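Local coordinates for protein beta-galactoside-binding lectin (Gallus gallus, PDB 1QMJ) that binds beta-galactosides as a homodimeric galectin and may take part in regulating differentiation, at residues Val54-Cys59 with Glu70-Asp75; Asp75-Gln80 with Val102-Pro107; Leu40-Asn45 with Val95-Pro100. All blocks are in the same frame, centred on the assembly; numbering follows the deposited sequence.

Contact 1 (Val54-Cys59 with Glu70-Asp75); sequences VNTVVC and EDRKAD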
ATOM      1  N   VAL A  54       3.347 -26.442  13.035  1.00 28.36           N
ATOM      2  CA  VAL A  54       2.049 -26.776  12.455  1.00 28.55           C
ATOM      3  C   VAL A  54       0.961 -25.961  13.152  1.00 28.74           C
ATOM      4  O   VAL A  54       0.789 -26.044  14.376  1.00 28.55           O
ATOM      5  CB  VAL A  54       1.761 -28.271  12.631  1.00 26.53           C
ATOM      6  CG1 VAL A  54       0.380 -28.679  12.108  1.00 23.70           C
ATOM      7  CG2 VAL A  54       2.762 -29.165  11.893  1.00 25.95           C
ATOM      8  N   ASN A  55       0.270 -25.193  12.333  1.00 27.25           N
ATOM      9  CA  ASN A  55      -0.834 -24.323  12.769  1.00 28.54           C
ATOM     10  C   ASN A  55      -0.477 -23.586  14.066  1.00 25.65           C
ATOM     11  O   ASN A  55      -1.092 -23.808  15.121  1.00 23.43           O
ATOM     12  CB  ASN A  55      -2.084 -25.164  13.011  1.00 32.21           C
ATOM     13  CG  ASN A  55      -2.547 -25.895  11.752  1.00 38.48           C
ATOM     14  OD1 ASN A  55      -2.255 -25.448  10.643  1.00 39.82           O
ATOM     15  ND2 ASN A  55      -3.257 -27.001  11.853  1.00 41.52           N
ATOM     16  N   THR A  56       0.514 -22.721  13.947  1.00 24.41           N
ATOM     17  CA  THR A  56       1.001 -21.910  15.072  1.00 22.73           C
ATOM     18  C   THR A  56       1.357 -20.503  14.617  1.00 21.59           C
ATOM     19  O   THR A  56       2.008 -20.309  13.580  1.00 20.79           O
ATOM     20  CB  THR A  56       2.268 -22.521  15.679  1.00 22.57           C
ATOM     21  OG1 THR A  56       2.031 -23.861  16.069  1.00 24.74           O
ATOM     22  CG2 THR A  56       2.758 -21.762  16.916  1.00 22.90           C
ATOM     23  N   VAL A  57       0.919 -19.549  15.404  1.00 21.54           N
ATOM     24  CA  VAL A  57       1.207 -18.143  15.146  1.00 19.78           C
ATOM     25  C   VAL A  57       2.441 -17.760  15.943  1.00 22.80           C
ATOM     26  O   VAL A  57       2.485 -17.922  17.169  1.00 23.30           O
ATOM     27  CB  VAL A  57       0.040 -17.246  15.577  1.00 17.96           C
ATOM     28  CG1 VAL A  57       0.396 -15.754  15.541  1.00 15.02           C
ATOM     29  CG2 VAL A  57      -1.199 -17.394  14.693  1.00 14.42           C
ATOM     30  N   VAL A  58       3.420 -17.272  15.233  1.00 23.62           N
ATOM     31  CA  VAL A  58       4.669 -16.837  15.844  1.00 22.93           C
ATOM     32  C   VAL A  58       4.778 -15.326  15.720  1.00 20.07           C
ATOM     33  O   VAL A  58       4.568 -14.760  14.641  1.00 24.09           O
ATOM     34  CB  VAL A  58       5.870 -17.493  15.147  1.00 25.59           C
ATOM     35  CG1 VAL A  58       7.215 -17.050  15.732  1.00 25.64           C
ATOM     36  CG2 VAL A  58       5.866 -19.021  15.241  1.00 23.28           C
ATOM     37  N   CYS A  59       5.093 -14.719  16.837  1.00 20.24           N
ATOM     38  CA  CYS A  59       5.271 -13.268  16.934  1.00 20.58           C
ATOM     39  C   CYS A  59       6.694 -12.998  17.379  1.00 21.21           C
ATOM     40  O   CYS A  59       7.246 -13.720  18.217  1.00 23.13           O
ATOM     41  CB  CYS A  59       4.292 -12.676  17.951  1.00 20.65           C
ATOM     42  SG  CYS A  59       2.521 -12.739  17.387  1.00 23.00           S
ATOM     43  N   GLU A  70      11.216 -15.414  20.292  1.00 23.86           N
ATOM     44  CA  GLU A  70       9.932 -15.818  19.728  1.00 23.15           C
ATOM     45  C   GLU A  70       8.873 -15.914  20.811  1.00 24.02           C
ATOM     46  O   GLU A  70       9.172 -16.233  21.971  1.00 22.88           O
ATOM     47  CB  GLU A  70      10.045 -17.185  19.066  1.00 24.95           C
ATOM     48  CG  GLU A  70      10.707 -17.134  17.695  1.00 33.21           C
ATOM     49  CD  GLU A  70      10.537 -18.433  16.915  1.00 38.62           C
ATOM     50  OE1 GLU A  70       9.982 -19.452  17.480  1.00 44.21           O
ATOM     51  OE2 GLU A  70      10.945 -18.509  15.697  1.00 41.46           O
ATOM     52  N   ASP A  71       7.679 -15.627  20.372  1.00 24.75           N
ATOM     53  CA  ASP A  71       6.480 -15.672  21.195  1.00 23.05           C
ATOM     54  C   ASP A  71       5.430 -16.453  20.425  1.00 21.81           C
ATOM     55  O   ASP A  71       4.822 -15.940  19.477  1.00 21.89           O
ATOM     56  CB  ASP A  71       5.981 -14.254  21.483  1.00 23.73           C
ATOM     57  CG  ASP A  71       4.743 -14.228  22.386  1.00 28.23           C
ATOM     58  OD1 ASP A  71       4.393 -15.289  23.032  1.00 29.51           O
ATOM     59  OD2 ASP A  71       4.050 -13.147  22.501  1.00 30.49           O
ATOM     60  N   ARG A  72       5.252 -17.679  20.847  1.00 22.61           N
ATOM     61  CA  ARG A  72       4.295 -18.590  20.224  1.00 23.29           C
ATOM     62  C   ARG A  72       2.942 -18.458  20.899  1.00 22.22           C
ATOM     63  O   ARG A  72       2.841 -18.499  22.130  1.00 24.06           O
ATOM     64  CB  ARG A  72       4.793 -20.019  20.357  1.00 24.83           C
ATOM     65  CG  ARG A  72       5.834 -20.352  19.306  1.00 29.40           C
ATOM     66  CD  ARG A  72       7.017 -21.141  19.845  1.00 35.90           C
ATOM     67  NE  ARG A  72       7.972 -21.448  18.789  1.00 39.90           N
ATOM     68  CZ  ARG A  72       7.735 -22.336  17.826  1.00 37.65           C
ATOM     69  NH1 ARG A  72       6.583 -23.021  17.793  1.00 36.81           N
ATOM     70  NH2 ARG A  72       8.592 -22.607  16.836  1.00 39.17           N
ATOM     71  N   LYS A  73       1.938 -18.302  20.061  1.00 22.33           N
ATOM     72  CA  LYS A  73       0.548 -18.147  20.508  1.00 22.51           C
ATOM     73  C   LYS A  73      -0.177 -19.494  20.441  1.00 23.75           C
ATOM     74  O   LYS A  73       0.173 -20.371  19.638  1.00 24.80           O
ATOM     75  CB  LYS A  73      -0.166 -17.135  19.621  1.00 22.54           C
ATOM     76  CG  LYS A  73       0.424 -15.727  19.746  1.00 22.45           C
ATOM     77  CD  LYS A  73       0.337 -15.166  21.169  1.00 21.77           C
ATOM     78  CE  LYS A  73       0.929 -13.761  21.293  1.00 22.16           C
ATOM     79  NZ  LYS A  73       0.688 -13.151  22.609  1.00 23.93           N
ATOM     80  N   ALA A  74      -1.172 -19.608  21.299  1.00 23.80           N
ATOM     81  CA  ALA A  74      -1.987 -20.827  21.432  1.00 24.90           C
ATOM     82  C   ALA A  74      -3.095 -20.907  20.366  1.00 24.02           C
ATOM     83  O   ALA A  74      -3.368 -21.976  19.806  1.00 26.40           O
ATOM     84  CB  ALA A  74      -2.653 -20.861  22.808  1.00 21.65           C
ATOM     85  N   ASP A  75      -3.721 -19.777  20.101  1.00 24.28           N
ATOM     86  CA  ASP A  75      -4.829 -19.701  19.122  1.00 23.84           C
ATOM     87  C   ASP A  75      -4.313 -19.551  17.689  1.00 23.97           C
ATOM     88  O   ASP A  75      -3.324 -18.851  17.431  1.00 25.13           O
ATOM     89  CB  ASP A  75      -5.721 -18.503  19.431  1.00 29.45           C
ATOM     90  CG  ASP A  75      -6.397 -18.611  20.794  1.00 33.85           C
ATOM     91  OD1 ASP A  75      -7.393 -19.414  20.957  1.00 37.52           O
ATOM     92  OD2 ASP A  75      -5.971 -17.900  21.781  1.00 36.61           O
TER
HETATM   93  O   HOH W   1      -1.053 -20.189  17.160  1.00 18.57           O

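Contact 2 (Asp75-Gln80 with Val102-Pro107); sequences DFPFQQ and VEFEFP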
ATOM      1  N   ASP A  75      -3.721 -19.777  20.101  1.00 24.28           N
ATOM      2  CA  ASP A  75      -4.829 -19.701  19.122  1.00 23.84           C
ATOM      3  C   ASP A  75      -4.313 -19.551  17.689  1.00 23.97           C
ATOM      4  O   ASP A  75      -3.324 -18.851  17.431  1.00 25.13           O
ATOM      5  CB  ASP A  75      -5.721 -18.503  19.431  1.00 29.45           C
ATOM      6  CG  ASP A  75      -6.397 -18.611  20.794  1.00 33.85           C
ATOM      7  OD1 ASP A  75      -7.393 -19.414  20.957  1.00 37.52           O
ATOM      8  OD2 ASP A  75      -5.971 -17.900  21.781  1.00 36.61           O
ATOM      9  N   PHE A  76      -5.021 -20.227  16.798  1.00 24.09           N
ATOM     10  CA  PHE A  76      -4.727 -20.225  15.354  1.00 26.07           C
ATOM     11  C   PHE A  76      -6.049 -20.166  14.572  1.00 27.29           C
ATOM     12  O   PHE A  76      -6.480 -21.169  13.980  1.00 28.60           O
ATOM     13  CB  PHE A  76      -3.958 -21.490  14.974  1.00 23.33           C
ATOM     14  CG  PHE A  76      -3.316 -21.395  13.589  1.00 20.48           C
ATOM     15  CD1 PHE A  76      -2.185 -20.592  13.391  1.00 15.97           C
ATOM     16  CD2 PHE A  76      -3.860 -22.113  12.520  1.00 19.64           C
ATOM     17  CE1 PHE A  76      -1.600 -20.508  12.120  1.00 20.81           C
ATOM     18  CE2 PHE A  76      -3.276 -22.029  11.250  1.00 21.32           C
ATOM     19  CZ  PHE A  76      -2.147 -21.226  11.051  1.00 18.81           C
ATOM     20  N   PRO A  77      -6.731 -19.005  14.588  1.00 27.05           N
ATOM     21  CA  PRO A  77      -7.996 -18.796  13.871  1.00 28.24           C
ATOM     22  C   PRO A  77      -7.857 -18.770  12.351  1.00 29.76           C
ATOM     23  O   PRO A  77      -8.691 -18.103  11.668  1.00 34.34           O
ATOM     24  CB  PRO A  77      -8.435 -17.414  14.270  1.00 25.57           C
ATOM     25  CG  PRO A  77      -7.360 -16.829  15.176  1.00 24.24           C
ATOM     26  CD  PRO A  77      -6.262 -17.833  15.340  1.00 27.52           C
ATOM     27  N   PHE A  78      -6.872 -19.440  11.783  1.00 29.07           N
ATOM     28  CA  PHE A  78      -6.694 -19.386  10.303  1.00 29.81           C
ATOM     29  C   PHE A  78      -6.777 -20.763   9.633  1.00 33.82           C
ATOM     30  O   PHE A  78      -6.438 -21.790  10.229  1.00 33.47           O
ATOM     31  CB  PHE A  78      -5.324 -18.794   9.945  1.00 29.97           C
ATOM     32  CG  PHE A  78      -5.054 -17.425  10.588  1.00 28.43           C
ATOM     33  CD1 PHE A  78      -5.640 -16.266  10.057  1.00 25.49           C
ATOM     34  CD2 PHE A  78      -4.218 -17.332  11.708  1.00 24.80           C
ATOM     35  CE1 PHE A  78      -5.387 -15.017  10.646  1.00 25.72           C
ATOM     36  CE2 PHE A  78      -3.965 -16.084  12.296  1.00 24.20           C
ATOM     37  CZ  PHE A  78      -4.549 -14.928  11.765  1.00 24.95           C
ATOM     38  N   GLN A  79      -7.235 -20.708   8.391  1.00 37.33           N
ATOM     39  CA  GLN A  79      -7.391 -21.880   7.515  1.00 39.25           C
ATOM     40  C   GLN A  79      -7.024 -21.466   6.087  1.00 36.35           C
ATOM     41  O   GLN A  79      -7.274 -20.328   5.670  1.00 35.25           O
ATOM     42  CB  GLN A  79      -8.839 -22.384   7.554  1.00 44.96           C
ATOM     43  CG  GLN A  79      -9.243 -22.940   8.922  1.00 54.39           C
ATOM     44  CD  GLN A  79     -10.699 -23.417   8.974  1.00 59.90           C
ATOM     45  OE1 GLN A  79     -11.562 -22.833   8.321  1.00 63.23           O
ATOM     46  NE2 GLN A  79     -11.026 -24.454   9.723  1.00 62.66           N
ATOM     47  N   GLN A  80      -6.435 -22.398   5.367  1.00 35.47           N
ATOM     48  CA  GLN A  80      -6.010 -22.165   3.975  1.00 37.07           C
ATOM     49  C   GLN A  80      -7.233 -21.922   3.078  1.00 37.86           C
ATOM     50  O   GLN A  80      -8.255 -22.614   3.194  1.00 37.63           O
ATOM     51  CB  GLN A  80      -5.249 -23.380   3.440  1.00 35.24           C
ATOM     52  CG  GLN A  80      -3.942 -23.657   4.186  1.00 37.16           C
ATOM     53  CD  GLN A  80      -3.389 -25.056   3.907  1.00 38.94           C
ATOM     54  OE1 GLN A  80      -2.178 -25.223   3.762  1.00 41.07           O
ATOM     55  NE2 GLN A  80      -4.214 -26.083   3.819  1.00 42.91           N
ATOM     56  N   VAL A 102      -9.979 -13.756  17.133  1.00 44.46           N
ATOM     57  CA  VAL A 102      -9.037 -13.523  18.216  1.00 41.13           C
ATOM     58  C   VAL A 102      -8.251 -12.222  18.093  1.00 38.94           C
ATOM     59  O   VAL A 102      -8.045 -11.699  16.997  1.00 37.25           O
ATOM     60  CB  VAL A 102      -7.994 -14.675  18.270  1.00 40.66           C
ATOM     61  CG1 VAL A 102      -7.177 -14.598  19.538  1.00 42.98           C
ATOM     62  CG2 VAL A 102      -8.672 -16.020  18.153  1.00 43.15           C
ATOM     63  N   GLU A 103      -7.830 -11.703  19.238  1.00 35.21           N
ATOM     64  CA  GLU A 103      -7.002 -10.518  19.281  1.00 32.14           C
ATOM     65  C   GLU A 103      -5.673 -10.997  19.854  1.00 32.28           C
ATOM     66  O   GLU A 103      -5.638 -11.658  20.899  1.00 31.66           O
ATOM     67  CB  GLU A 103      -7.592  -9.446  20.188  1.00 33.14           C
ATOM     68  CG  GLU A 103      -6.637  -8.288  20.441  1.00 42.41           C
ATOM     69  CD  GLU A 103      -7.211  -7.241  21.369  1.00 51.14           C
ATOM     70  OE1 GLU A 103      -7.164  -7.441  22.605  1.00 55.70           O
ATOM     71  OE2 GLU A 103      -7.708  -6.214  20.859  1.00 54.40           O
ATOM     72  N   PHE A 104      -4.595 -10.735  19.128  1.00 29.35           N
ATOM     73  CA  PHE A 104      -3.260 -11.112  19.543  1.00 25.03           C
ATOM     74  C   PHE A 104      -2.591  -9.866  20.074  1.00 24.77           C
ATOM     75  O   PHE A 104      -2.841  -8.771  19.586  1.00 26.32           O
ATOM     76  CB  PHE A 104      -2.476 -11.674  18.357  1.00 22.91           C
ATOM     77  CG  PHE A 104      -3.026 -12.974  17.825  1.00 25.56           C
ATOM     78  CD1 PHE A 104      -2.810 -14.172  18.512  1.00 22.79           C
ATOM     79  CD2 PHE A 104      -3.748 -13.007  16.633  1.00 24.52           C
ATOM     80  CE1 PHE A 104      -3.304 -15.383  18.016  1.00 22.02           C
ATOM     81  CE2 PHE A 104      -4.246 -14.216  16.128  1.00 23.81           C
ATOM     82  CZ  PHE A 104      -4.023 -15.405  16.822  1.00 21.67           C
ATOM     83  N   GLU A 105      -1.785 -10.022  21.111  1.00 24.35           N
ATOM     84  CA  GLU A 105      -1.088  -8.893  21.695  1.00 27.25           C
ATOM     85  C   GLU A 105       0.388  -9.238  21.750  1.00 26.35           C
ATOM     86  O   GLU A 105       0.744 -10.402  21.892  1.00 26.62           O
ATOM     87  CB  GLU A 105      -1.635  -8.608  23.092  1.00 31.91           C
ATOM     88  CG  GLU A 105      -3.103  -8.214  23.082  1.00 43.23           C
ATOM     89  CD  GLU A 105      -3.711  -8.150  24.468  1.00 50.06           C
ATOM     90  OE1 GLU A 105      -3.352  -7.230  25.232  1.00 54.56           O
ATOM     91  OE2 GLU A 105      -4.556  -9.018  24.788  1.00 55.40           O
ATOM     92  N   PHE A 106       1.242  -8.232  21.609  1.00 25.73           N
ATOM     93  CA  PHE A 106       2.684  -8.435  21.633  1.00 26.61           C
ATOM     94  C   PHE A 106       3.279  -7.147  22.184  1.00 28.10           C
ATOM     95  O   PHE A 106       2.922  -6.060  21.741  1.00 28.02           O
ATOM     96  CB  PHE A 106       3.188  -8.707  20.206  1.00 26.00           C
ATOM     97  CG  PHE A 106       4.631  -9.136  20.131  1.00 26.50           C
ATOM     98  CD1 PHE A 106       5.024 -10.392  20.577  1.00 26.24           C
ATOM     99  CD2 PHE A 106       5.598  -8.287  19.593  1.00 29.27           C
ATOM    100  CE1 PHE A 106       6.357 -10.798  20.488  1.00 27.72           C
ATOM    101  CE2 PHE A 106       6.934  -8.684  19.499  1.00 26.95           C
ATOM    102  CZ  PHE A 106       7.312  -9.940  19.947  1.00 24.07           C
ATOM    103  N   PRO A 107       4.184  -7.245  23.169  1.00 28.34           N
ATOM    104  CA  PRO A 107       4.789  -6.039  23.744  1.00 28.55           C
ATOM    105  C   PRO A 107       5.628  -5.222  22.770  1.00 29.93           C
ATOM    106  O   PRO A 107       6.368  -5.774  21.950  1.00 30.26           O
ATOM    107  CB  PRO A 107       5.637  -6.595  24.885  1.00 28.77           C
ATOM    108  CG  PRO A 107       6.006  -7.952  24.399  1.00 30.02           C
ATOM    109  CD  PRO A 107       4.717  -8.456  23.811  1.00 27.33           C
TER

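Contact 3 (Leu40-Asn45 with Val95-Pro100); sequences LMLHFN and VKVKVP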
ATOM      1  N   LEU A  40      11.884  -4.267  12.992  1.00 23.34           N
ATOM      2  CA  LEU A  40      10.449  -4.543  13.001  1.00 22.41           C
ATOM      3  C   LEU A  40       9.883  -4.526  14.408  1.00 23.86           C
ATOM      4  O   LEU A  40      10.445  -5.126  15.338  1.00 25.08           O
ATOM      5  CB  LEU A  40      10.172  -5.928  12.422  1.00 19.84           C
ATOM      6  CG  LEU A  40      10.726  -6.112  11.015  1.00 20.52           C
ATOM      7  CD1 LEU A  40      10.502  -7.525  10.474  1.00 18.55           C
ATOM      8  CD2 LEU A  40      10.088  -5.166   9.997  1.00 19.64           C
ATOM      9  N   MET A  41       8.780  -3.835  14.518  1.00 24.26           N
ATOM     10  CA  MET A  41       8.065  -3.727  15.768  1.00 24.40           C
ATOM     11  C   MET A  41       7.332  -5.042  15.999  1.00 24.85           C
ATOM     12  O   MET A  41       7.140  -5.486  17.137  1.00 24.57           O
ATOM     13  CB  MET A  41       7.067  -2.571  15.704  1.00 27.11           C
ATOM     14  CG  MET A  41       6.192  -2.460  16.954  1.00 32.29           C
ATOM     15  SD  MET A  41       4.816  -1.357  16.731  1.00 41.95           S
ATOM     16  CE  MET A  41       5.403   0.248  16.236  1.00 37.63           C
ATOM     17  N   LEU A  42       6.931  -5.663  14.897  1.00 23.46           N
ATOM     18  CA  LEU A  42       6.207  -6.929  14.975  1.00 22.95           C
ATOM     19  C   LEU A  42       6.263  -7.738  13.673  1.00 22.63           C
ATOM     20  O   LEU A  42       6.041  -7.205  12.571  1.00 18.67           O
ATOM     21  CB  LEU A  42       4.743  -6.669  15.282  1.00 24.60           C
ATOM     22  CG  LEU A  42       3.875  -7.901  15.073  1.00 24.94           C
ATOM     23  CD1 LEU A  42       4.180  -9.018  16.073  1.00 24.25           C
ATOM     24  CD2 LEU A  42       2.385  -7.605  15.214  1.00 25.33           C
ATOM     25  N   HIS A  43       6.556  -9.008  13.886  1.00 22.50           N
ATOM     26  CA  HIS A  43       6.647 -10.016  12.829  1.00 21.20           C
ATOM     27  C   HIS A  43       5.573 -11.084  13.071  1.00 22.57           C
ATOM     28  O   HIS A  43       5.843 -12.133  13.674  1.00 20.66           O
ATOM     29  CB  HIS A  43       8.031 -10.678  12.839  1.00 20.80           C
ATOM     30  CG  HIS A  43       8.170 -11.796  11.796  1.00 21.27           C
ATOM     31  ND1 HIS A  43       8.443 -13.112  12.157  1.00 21.72           N
ATOM     32  CD2 HIS A  43       8.074 -11.790  10.438  1.00 18.13           C
ATOM     33  CE1 HIS A  43       8.504 -13.839  11.055  1.00 19.35           C
ATOM     34  NE2 HIS A  43       8.286 -13.065  10.021  1.00 20.78           N
ATOM     35  N   PHE A  44       4.379 -10.764  12.593  1.00 22.00           N
ATOM     36  CA  PHE A  44       3.198 -11.647  12.698  1.00 20.34           C
ATOM     37  C   PHE A  44       3.332 -12.728  11.638  1.00 20.34           C
ATOM     38  O   PHE A  44       3.202 -12.466  10.434  1.00 20.49           O
ATOM     39  CB  PHE A  44       1.935 -10.833  12.463  1.00 19.87           C
ATOM     40  CG  PHE A  44       0.669 -11.610  12.787  1.00 21.89           C
ATOM     41  CD1 PHE A  44       0.343 -11.883  14.118  1.00 21.20           C
ATOM     42  CD2 PHE A  44      -0.159 -12.047  11.751  1.00 19.87           C
ATOM     43  CE1 PHE A  44      -0.820 -12.598  14.415  1.00 17.62           C
ATOM     44  CE2 PHE A  44      -1.323 -12.762  12.047  1.00 21.40           C
ATOM     45  CZ  PHE A  44      -1.654 -13.038  13.380  1.00 19.64           C
ATOM     46  N   ASN A  45       3.583 -13.936  12.096  1.00 19.91           N
ATOM     47  CA  ASN A  45       3.827 -15.041  11.177  1.00 20.15           C
ATOM     48  C   ASN A  45       2.981 -16.307  11.423  1.00 21.02           C
ATOM     49  O   ASN A  45       3.464 -17.298  11.993  1.00 21.38           O
ATOM     50  CB  ASN A  45       5.289 -15.444  11.305  1.00 19.21           C
ATOM     51  CG  ASN A  45       5.702 -16.519  10.325  1.00 18.82           C
ATOM     52  OD1 ASN A  45       6.677 -17.221  10.572  1.00 25.11           O
ATOM     53  ND2 ASN A  45       5.012 -16.690   9.216  1.00 17.62           N
ATOM     54  N   VAL A  95       1.493  -3.937  20.835  1.00 33.82           N
ATOM     55  CA  VAL A  95       0.930  -4.038  19.493  1.00 31.24           C
ATOM     56  C   VAL A  95      -0.201  -5.044  19.537  1.00 30.12           C
ATOM     57  O   VAL A  95      -0.065  -6.127  20.122  1.00 27.79           O
ATOM     58  CB  VAL A  95       1.987  -4.531  18.494  1.00 32.54           C
ATOM     59  CG1 VAL A  95       1.552  -4.370  17.034  1.00 31.31           C
ATOM     60  CG2 VAL A  95       3.321  -3.797  18.611  1.00 29.80           C
ATOM     61  N   LYS A  96      -1.288  -4.672  18.931  1.00 30.90           N
ATOM     62  CA  LYS A  96      -2.469  -5.523  18.874  1.00 28.71           C
ATOM     63  C   LYS A  96      -2.776  -5.888  17.435  1.00 27.09           C
ATOM     64  O   LYS A  96      -2.680  -5.053  16.532  1.00 26.76           O
ATOM     65  CB  LYS A  96      -3.686  -4.795  19.439  1.00 31.89           C
ATOM     66  CG  LYS A  96      -3.663  -4.621  20.956  1.00 40.15           C
ATOM     67  CD  LYS A  96      -4.990  -4.076  21.486  1.00 49.32           C
ATOM     68  CE  LYS A  96      -5.048  -3.979  23.007  1.00 54.87           C
ATOM     69  NZ  LYS A  96      -6.394  -3.657  23.504  1.00 60.44           N
ATOM     70  N   VAL A  97      -3.131  -7.126  17.265  1.00 25.76           N
ATOM     71  CA  VAL A  97      -3.504  -7.670  15.962  1.00 26.01           C
ATOM     72  C   VAL A  97      -4.849  -8.345  16.118  1.00 26.42           C
ATOM     73  O   VAL A  97      -4.992  -9.318  16.866  1.00 28.61           O
ATOM     74  CB  VAL A  97      -2.464  -8.687  15.487  1.00 23.14           C
ATOM     75  CG1 VAL A  97      -2.766  -9.238  14.091  1.00 22.75           C
ATOM     76  CG2 VAL A  97      -1.049  -8.108  15.406  1.00 21.32           C
ATOM     77  N   LYS A  98      -5.838  -7.830  15.424  1.00 28.04           N
ATOM     78  CA  LYS A  98      -7.177  -8.406  15.524  1.00 28.92           C
ATOM     79  C   LYS A  98      -7.689  -8.953  14.213  1.00 28.36           C
ATOM     80  O   LYS A  98      -7.606  -8.292  13.166  1.00 26.34           O
ATOM     81  CB  LYS A  98      -8.234  -7.387  15.981  1.00 32.57           C
ATOM     82  CG  LYS A  98      -7.679  -6.009  16.308  1.00 41.36           C
ATOM     83  CD  LYS A  98      -8.123  -5.508  17.689  1.00 49.49           C
ATOM     84  CE  LYS A  98      -9.588  -5.057  17.734  1.00 53.88           C
ATOM     85  NZ  LYS A  98      -9.883  -4.182  18.882  1.00 56.91           N
ATOM     86  N   VAL A  99      -8.192 -10.144  14.358  1.00 27.98           N
ATOM     87  CA  VAL A  99      -8.823 -10.894  13.295  1.00 31.62           C
ATOM     88  C   VAL A  99     -10.232 -11.192  13.761  1.00 34.48           C
ATOM     89  O   VAL A  99     -10.554 -10.958  14.945  1.00 33.35           O
ATOM     90  CB  VAL A  99      -8.078 -12.203  13.017  1.00 31.46           C
ATOM     91  CG1 VAL A  99      -6.687 -11.991  12.421  1.00 30.60           C
ATOM     92  CG2 VAL A  99      -7.867 -13.051  14.271  1.00 34.80           C
ATOM     93  N   PRO A 100     -11.160 -11.431  13.015  1.00 39.33           N
ATOM     94  CA  PRO A 100     -12.523 -11.584  13.546  1.00 43.76           C
ATOM     95  C   PRO A 100     -12.742 -12.439  14.814  1.00 46.61           C
ATOM     96  O   PRO A 100     -13.597 -12.113  15.638  1.00 49.66           O
ATOM     97  CB  PRO A 100     -13.303 -12.117  12.340  1.00 43.01           C
ATOM     98  CG  PRO A 100     -12.242 -12.842  11.537  1.00 41.93           C
ATOM     99  CD  PRO A 100     -11.083 -11.888  11.616  1.00 40.15           C
TER

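Contact 1 (Val54-Cys59 with Glu70-Asp75)
Cys59, Val57 and Lys73 have the most surface buried of the residues in this contact, and backbone bonding between two antiparallel strands holds them together. Cys59 and Asp71 form a hydrogen-bonded pair: Cys59 N donates to Asp71 O at 2.9 Å, and Asp71 N returns a bond to Cys59 O at 2.9 Å. Cys59 lies on the inner face; chi1 (-69°) sets SG anti to the carbonyl carbon, and the compact side chain meets Phe44 and Phe106. Farther along, Lys73 N bonds straight to Val57 O, at 3.0 Å and 170°. A water then joins the strands, accepting from Val57 N at 2.7 Å and donating to the carbonyl oxygens of Lys73 and Asp75. Strands 56-63 and 71-73 form one margin of the curved sheet of the galectin beta-sandwich, and Glu70 to Lys73 belong to its predicted galactoside site. Branched Val57 suits an inward position: its CB lies 4.1 Å from Lys73 CB, and its methyls help fill the space against Phe44 and Phe104. In Lys73, chi2 (-60°) bends the chain at CD; the extended remainder then takes NZ to the carbonyl oxygen of Glu105, and a weak salt bridge to Asp71 OD2 adds to this. On the opposite face, Val58 offers CG1 to Glu70 CD at 3.8 Å, a methyl packed against the carboxylate group and the CG before it. Glu70 OE1 receives Arg72 NE at 3.1 Å, while Arg72 NH2 pairs with Asp53, so acids at two points hold the guanidinium.

Contact 2 (Asp75-Gln80 with Val102-Pro107)
Val102 enters this contact with CG2, which presses on Pro77 CG at 3.4 Å, tighter than usual for two carbons. The two side chains cross at about a right angle, a valine methyl meeting the CG corner of the rigid proline ring. Asp75 brings its CB methylene to 4.1 Å from the same CG2. Two residues on, Phe104 reaches into the loop from strand 103-107. The far end of its ring meets Pro77 tip to tip, CZ to CD at 3.6 Å. The carbonyl oxygen of Asp75 also lies at the ring edge, 3.5 Å from CE1, where the slightly positive ring hydrogens would probably suit it. Phe78 approaches obliquely, its CE2 4.3 Å from Phe104 CE2. An aromatic suits this position because one flat group can serve several neighbours: Phe44 and Lys73 also touch Phe104. The loop, which leads from strand 71-73 to strand 83-90, is thereby packed against the edge strand of the five-stranded sheet of the galectin sandwich. With no hydrogen bond between the two segments, their fit probably rests mainly on the shapes of proline, valine and phenylalanine and on partial shielding of their carbons from water, with the Asp75 carbonyl as a minor polar addition.

Contact 3 (Leu40-Asn45 with Val95-Pro100)
Leu42, Phe44, Val95 and Val97 meet in a face-to-face packing of the two sheets, close to the centre of the chain. The axes of strands 42-45 and 95-98 approach to 9.7 Å and point in nearly the same direction, 25° between them, so the gap is spanned by side chains without any hydrogen bond. Leu42 sends CD2 into the middle, 3.5 Å from Val97 CG2, a snug carbon pair, and 3.8 Å from Val95 CG1; one methyl thus touches two valines on the facing strand. The spacing and shallow angle are those of aligned sheet packing in a beta-sandwich, here the jelly-roll of the galectins. Phe44 stands with CG anti to its backbone N (chi1 -170°) and receives Val97 CG1 over the centre of its ring, a CH-pi contact 4.0 Å from the centroid and 13° off the normal. Flat phenylalanine suits this place because a methyl can settle on one broad face. At the other end Met41 and Leu42 both face Val33 in a classic beta bulge. From it the flexible, unbranched Met41 brings SD to Val95 CG2 at 3.4 Å, and its side chain also packs on Phe90 of strand 83-90.

How the contacts relate
Following the chain from its N terminus, 40-45 comes first and finds its partner only at 95-100, so contact 3 closes a long loop. Contact 1 lies wholly within that loop: 54-59 pairs with 70-75, joining neighbouring strands of one sheet, and Val58 O bonds Asn45 N to tie it to 40-45. Contact 2 starts at Asp75, where contact 1 ends, and closes at 102-107, beyond 95-100; it therefore crosses contact 3. Segments 95-100 and 102-107 are in turn joined by backbone bonds, as between Phe104 and Val97. Contact 1 builds one sheet, contact 3 stacks the two, and contact 2 fastens a connecting loop to the second.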